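Local structure of glutamine cyclotransferase (Porphyromonas gingivalis W83, 6QQL) at residues A[25-37]-A[292-306]. The protein probably acts as a zinc-dependent glutaminyl cyclase that converts N-terminal glutamine of peptides and proteins into pyroglutamate. Sequence-based numbering, arbitrary orientation.
Sequences ADLFSADSAYTFV and IDKNVLDAVGETVIR
E302 reaches out from helix 294-306 and grips the loop 25-28 with its carboxylate. CB faces F28 CB (4.3 Å); CG, anti to the backbone N (chi1 -168°), and CD pass beside A25 CA; the bend at chi2 then turns the carboxylate toward two successive backbone amides. OE2 takes L27 N through its syn lone pair (3.1 Å, N-H...O 161°), while OE1 accepts F28 N on its syn side, somewhat out of the carboxylate plane (3.0 Å). OE2 also sits over one face of the R306 guanidinium, 3.3 Å from R306 NH2, a purely electrostatic salt bridge; the L27 side chain crosses R306 at about a right angle, CD1 near NE. Next to E302, G301 CA lies over the F28 ring, 3.4 Å from its centroid (CH-pi), and I305 CG2, a turn on, abuts F28 CB. Back toward the helix start, D298 CB meets A30 CB (3.7 Å); D298 OD2 is hydrogen-bonded to Y237 OH. K294 lays CE over one face of the Y34 ring, toward its rim, and extends NZ to D31 OD1 in a weak salt bridge (3.3 Å), while L297 CD1 packs against Y34 and V37. D26, F28, D298 and E302 bind magnesium in a structure of this protein; with none here, R306 probably offsets the E302 charge, and F28 O, E302 OE1 and D298 OD1 gather acceptor oxygens, consistent with a cation site.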
loop_
_atom_site.group_PDB
_atom_site.type_symbol
_atom_site.label_atom_id
_atom_site.label_comp_id
_atom_site.label_asym_id
_atom_site.label_seq_id
_atom_site.Cartn_x
_atom_site.Cartn_y
_atom_site.Cartn_z
ATOM N N ALA A 25 18.065 2.061 -13.456
ATOM C CA ALA A 25 17.414 2.612 -12.269
ATOM C C ALA A 25 17.569 4.132 -12.261
ATOM O O ALA A 25 18.338 4.683 -11.481
ATOM C CB ALA A 25 17.996 1.997 -11.008
ATOM N N ASP A 26 16.797 4.804 -13.114
ATOM C CA ASP A 26 16.948 6.233 -13.345
ATOM C C ASP A 26 15.978 7.118 -12.570
ATOM O O ASP A 26 16.382 8.194 -12.118
ATOM C CB ASP A 26 16.796 6.533 -14.841
ATOM C CG ASP A 26 18.045 7.140 -15.442
ATOM O OD1 ASP A 26 19.000 7.399 -14.679
ATOM O OD2 ASP A 26 18.068 7.350 -16.674
ATOM N N LEU A 27 14.717 6.711 -12.386
ATOM C CA LEU A 27 13.699 7.669 -11.962
ATOM C C LEU A 27 13.357 7.654 -10.481
ATOM O O LEU A 27 12.814 8.651 -9.989
ATOM C CB LEU A 27 12.399 7.431 -12.734
ATOM C CG LEU A 27 12.613 7.240 -14.227
ATOM C CD1 LEU A 27 11.342 6.727 -14.886
ATOM C CD2 LEU A 27 13.046 8.574 -14.807
ATOM N N PHE A 28 13.650 6.584 -9.757
ATOM C CA PHE A 28 13.163 6.431 -8.397
ATOM C C PHE A 28 14.316 6.417 -7.407
ATOM O O PHE A 28 15.272 5.655 -7.572
ATOM C CB PHE A 28 12.355 5.151 -8.319
ATOM C CG PHE A 28 11.826 4.829 -6.969
ATOM C CD1 PHE A 28 12.604 4.129 -6.055
ATOM C CD2 PHE A 28 10.503 5.130 -6.643
ATOM C CE1 PHE A 28 12.095 3.792 -4.819
ATOM C CE2 PHE A 28 9.968 4.780 -5.402
ATOM C CZ PHE A 28 10.766 4.118 -4.487
ATOM N N SER A 29 14.199 7.195 -6.345
ATOM C CA SER A 29 15.233 7.240 -5.318
ATOM C C SER A 29 14.775 6.402 -4.136
ATOM O O SER A 29 13.767 6.716 -3.495
ATOM C CB SER A 29 15.523 8.654 -4.848
ATOM O OG SER A 29 16.078 8.569 -3.542
ATOM N N ALA A 30 15.484 5.307 -3.877
ATOM C CA ALA A 30 15.144 4.499 -2.717
ATOM C C ALA A 30 15.560 5.173 -1.408
ATOM O O ALA A 30 14.919 4.943 -0.366
ATOM C CB ALA A 30 15.771 3.119 -2.860
ATOM N N ASP A 31 16.597 6.024 -1.435
ATOM C CA ASP A 31 16.987 6.711 -0.207
ATOM C C ASP A 31 15.856 7.587 0.299
ATOM O O ASP A 31 15.513 7.560 1.488
ATOM C CB ASP A 31 18.247 7.547 -0.412
ATOM C CG ASP A 31 19.497 6.710 -0.438
ATOM O OD1 ASP A 31 19.519 5.643 0.226
ATOM O OD2 ASP A 31 20.479 7.162 -1.071
ATOM N N SER A 32 15.254 8.358 -0.603
ATOM C CA SER A 32 14.056 9.117 -0.265
ATOM C C SER A 32 12.946 8.195 0.249
ATOM O O SER A 32 12.359 8.439 1.312
ATOM C CB SER A 32 13.596 9.908 -1.495
ATOM O OG SER A 32 12.277 10.403 -1.323
ATOM N N ALA A 33 12.637 7.131 -0.501
ATOM C CA ALA A 33 11.604 6.198 -0.060
ATOM C C ALA A 33 11.906 5.645 1.328
ATOM O O ALA A 33 11.002 5.541 2.166
ATOM C CB ALA A 33 11.444 5.062 -1.065
ATOM N N TYR A 34 13.166 5.272 1.586
ATOM C CA TYR A 34 13.551 4.770 2.909
ATOM C C TYR A 34 13.274 5.806 4.003
ATOM O O TYR A 34 12.718 5.473 5.061
ATOM C CB TYR A 34 15.029 4.352 2.915
ATOM C CG TYR A 34 15.507 3.795 4.247
ATOM C CD1 TYR A 34 15.263 2.471 4.604
ATOM C CD2 TYR A 34 16.192 4.605 5.161
ATOM C CE1 TYR A 34 15.688 1.960 5.835
ATOM C CE2 TYR A 34 16.620 4.104 6.392
ATOM C CZ TYR A 34 16.364 2.777 6.724
ATOM O OH TYR A 34 16.773 2.265 7.938
ATOM N N THR A 35 13.687 7.069 3.771
ATOM C CA THR A 35 13.434 8.140 4.737
ATOM C C THR A 35 11.950 8.299 5.001
ATOM O O THR A 35 11.528 8.560 6.137
ATOM C CB THR A 35 13.972 9.471 4.227
ATOM O OG1 THR A 35 15.235 9.273 3.587
ATOM C CG2 THR A 35 14.129 10.449 5.376
ATOM N N PHE A 36 11.139 8.142 3.958
ATOM C CA PHE A 36 9.706 8.219 4.149
ATOM C C PHE A 36 9.208 7.140 5.087
ATOM O O PHE A 36 8.290 7.393 5.874
ATOM C CB PHE A 36 9.000 8.146 2.807
ATOM C CG PHE A 36 9.038 9.437 2.052
ATOM C CD1 PHE A 36 8.748 10.631 2.707
ATOM C CD2 PHE A 36 9.381 9.465 0.700
ATOM C CE1 PHE A 36 8.779 11.819 2.024
ATOM C CE2 PHE A 36 9.420 10.659 0.006
ATOM C CZ PHE A 36 9.117 11.841 0.664
ATOM N N VAL A 37 9.805 5.945 5.046
ATOM C CA VAL A 37 9.371 4.907 5.980
ATOM C C VAL A 37 9.814 5.247 7.401
ATOM O O VAL A 37 9.033 5.116 8.354
ATOM C CB VAL A 37 9.854 3.512 5.534
ATOM C CG1 VAL A 37 9.174 2.421 6.354
ATOM C CG2 VAL A 37 9.569 3.286 4.065
ATOM N N ILE A 292 13.836 -3.291 7.191
ATOM C CA ILE A 292 13.665 -2.671 5.879
ATOM C C ILE A 292 14.967 -2.721 5.082
ATOM O O ILE A 292 16.034 -2.343 5.580
ATOM C CB ILE A 292 13.178 -1.228 6.029
ATOM C CG1 ILE A 292 11.840 -1.191 6.775
ATOM C CG2 ILE A 292 13.038 -0.585 4.657
ATOM C CD1 ILE A 292 10.688 -1.771 6.024
ATOM N N ASP A 293 14.877 -3.159 3.828
ATOM C CA ASP A 293 16.009 -3.197 2.915
ATOM C C ASP A 293 15.801 -2.168 1.803
ATOM O O ASP A 293 14.868 -2.301 0.997
ATOM C CB ASP A 293 16.153 -4.615 2.358
ATOM C CG ASP A 293 17.323 -4.778 1.383
ATOM O OD1 ASP A 293 17.930 -3.769 0.940
ATOM O OD2 ASP A 293 17.631 -5.947 1.046
ATOM N N LYS A 294 16.726 -1.199 1.709
ATOM C CA LYS A 294 16.631 -0.179 0.667
ATOM C C LYS A 294 16.563 -0.815 -0.710
ATOM O O LYS A 294 15.833 -0.328 -1.581
ATOM C CB LYS A 294 17.841 0.770 0.724
ATOM C CG LYS A 294 17.829 1.806 1.830
ATOM C CD LYS A 294 18.919 2.868 1.670
ATOM C CE LYS A 294 19.057 3.724 2.963
ATOM N NZ LYS A 294 20.357 4.465 3.142
ATOM N N ASN A 295 17.244 -1.945 -0.903
ATOM C CA ASN A 295 17.251 -2.568 -2.226
ATOM C C ASN A 295 15.868 -3.092 -2.583
ATOM O O ASN A 295 15.433 -2.990 -3.736
ATOM C CB ASN A 295 18.284 -3.694 -2.285
ATOM C CG ASN A 295 19.720 -3.174 -2.264
ATOM O OD1 ASN A 295 20.580 -3.680 -1.525
ATOM N ND2 ASN A 295 19.985 -2.160 -3.084
ATOM N N VAL A 296 15.155 -3.639 -1.605
ATOM C CA VAL A 296 13.801 -4.088 -1.869
ATOM C C VAL A 296 12.900 -2.889 -2.144
ATOM O O VAL A 296 12.102 -2.904 -3.086
ATOM C CB VAL A 296 13.299 -4.958 -0.707
ATOM C CG1 VAL A 296 11.956 -5.527 -1.023
ATOM C CG2 VAL A 296 14.254 -6.080 -0.489
ATOM N N LEU A 297 13.030 -1.814 -1.358
ATOM C CA LEU A 297 12.311 -0.587 -1.712
ATOM C C LEU A 297 12.620 -0.143 -3.141
ATOM O O LEU A 297 11.701 0.229 -3.884
ATOM C CB LEU A 297 12.602 0.540 -0.710
ATOM C CG LEU A 297 11.981 0.327 0.678
ATOM C CD1 LEU A 297 12.364 1.403 1.642
ATOM C CD2 LEU A 297 10.481 0.243 0.547
ATOM N N ASP A 298 13.900 -0.204 -3.559
ATOM C CA ASP A 298 14.259 0.240 -4.916
ATOM C C ASP A 298 13.579 -0.624 -5.977
ATOM O O ASP A 298 13.024 -0.096 -6.946
ATOM C CB ASP A 298 15.790 0.248 -5.117
ATOM C CG ASP A 298 16.232 0.829 -6.495
ATOM O OD1 ASP A 298 16.010 2.019 -6.784
ATOM O OD2 ASP A 298 16.797 0.083 -7.322
ATOM N N ALA A 299 13.585 -1.950 -5.794
ATOM C CA ALA A 299 13.009 -2.845 -6.795
ATOM C C ALA A 299 11.542 -2.537 -7.040
ATOM O O ALA A 299 11.129 -2.309 -8.183
ATOM C CB ALA A 299 13.163 -4.294 -6.352
ATOM N N VAL A 300 10.738 -2.525 -5.976
ATOM C CA VAL A 300 9.320 -2.220 -6.121
ATOM C C VAL A 300 9.146 -0.830 -6.698
ATOM O O VAL A 300 8.404 -0.630 -7.670
ATOM C CB VAL A 300 8.591 -2.334 -4.775
ATOM C CG1 VAL A 300 7.149 -1.851 -4.943
ATOM C CG2 VAL A 300 8.645 -3.756 -4.234
ATOM N N GLY A 301 9.800 0.156 -6.071
ATOM C CA GLY A 301 9.672 1.538 -6.510
ATOM C C GLY A 301 10.080 1.754 -7.954
ATOM O O GLY A 301 9.330 2.331 -8.748
ATOM N N GLU A 302 11.279 1.304 -8.319
ATOM C CA GLU A 302 11.727 1.552 -9.682
ATOM C C GLU A 302 10.863 0.798 -10.687
ATOM O O GLU A 302 10.628 1.306 -11.794
ATOM C CB GLU A 302 13.196 1.169 -9.846
ATOM C CG GLU A 302 13.811 1.675 -11.143
ATOM C CD GLU A 302 14.044 3.181 -11.151
ATOM O OE1 GLU A 302 14.527 3.713 -10.125
ATOM O OE2 GLU A 302 13.750 3.824 -12.187
ATOM N N THR A 303 10.330 -0.375 -10.305
ATOM C CA THR A 303 9.398 -1.083 -11.189
ATOM C C THR A 303 8.126 -0.271 -11.402
ATOM O O THR A 303 7.733 0.000 -12.541
ATOM C CB THR A 303 9.055 -2.487 -10.648
ATOM O OG1 THR A 303 10.209 -3.344 -10.665
ATOM C CG2 THR A 303 7.999 -3.124 -11.497
ATOM N N VAL A 304 7.498 0.177 -10.319
ATOM C CA VAL A 304 6.198 0.817 -10.465
ATOM C C VAL A 304 6.323 2.132 -11.224
ATOM O O VAL A 304 5.516 2.419 -12.115
ATOM C CB VAL A 304 5.542 1.008 -9.087
ATOM C CG1 VAL A 304 4.322 1.868 -9.197
ATOM C CG2 VAL A 304 5.178 -0.324 -8.517
ATOM N N ILE A 305 7.331 2.948 -10.896
ATOM C CA ILE A 305 7.512 4.218 -11.604
ATOM C C ILE A 305 7.756 3.979 -13.102
ATOM O O ILE A 305 7.190 4.673 -13.957
ATOM C CB ILE A 305 8.626 5.051 -10.934
ATOM C CG1 ILE A 305 8.510 6.523 -11.327
ATOM C CG2 ILE A 305 10.018 4.569 -11.294
ATOM C CD1 ILE A 305 8.990 7.468 -10.276
ATOM N N ARG A 306 8.561 2.969 -13.443
ATOM C CA ARG A 306 8.821 2.658 -14.844
ATOM C C ARG A 306 7.552 2.209 -15.552
ATOM O O ARG A 306 7.253 2.661 -16.664
ATOM C CB ARG A 306 9.902 1.585 -14.940
ATOM C CG ARG A 306 11.221 2.180 -14.763
ATOM C CD ARG A 306 11.628 2.864 -16.036
ATOM N NE ARG A 306 12.815 3.669 -15.786
ATOM C CZ ARG A 306 14.012 3.200 -15.448
ATOM N NH1 ARG A 306 14.215 1.897 -15.325
ATOM N NH2 ARG A 306 15.010 4.051 -15.234
#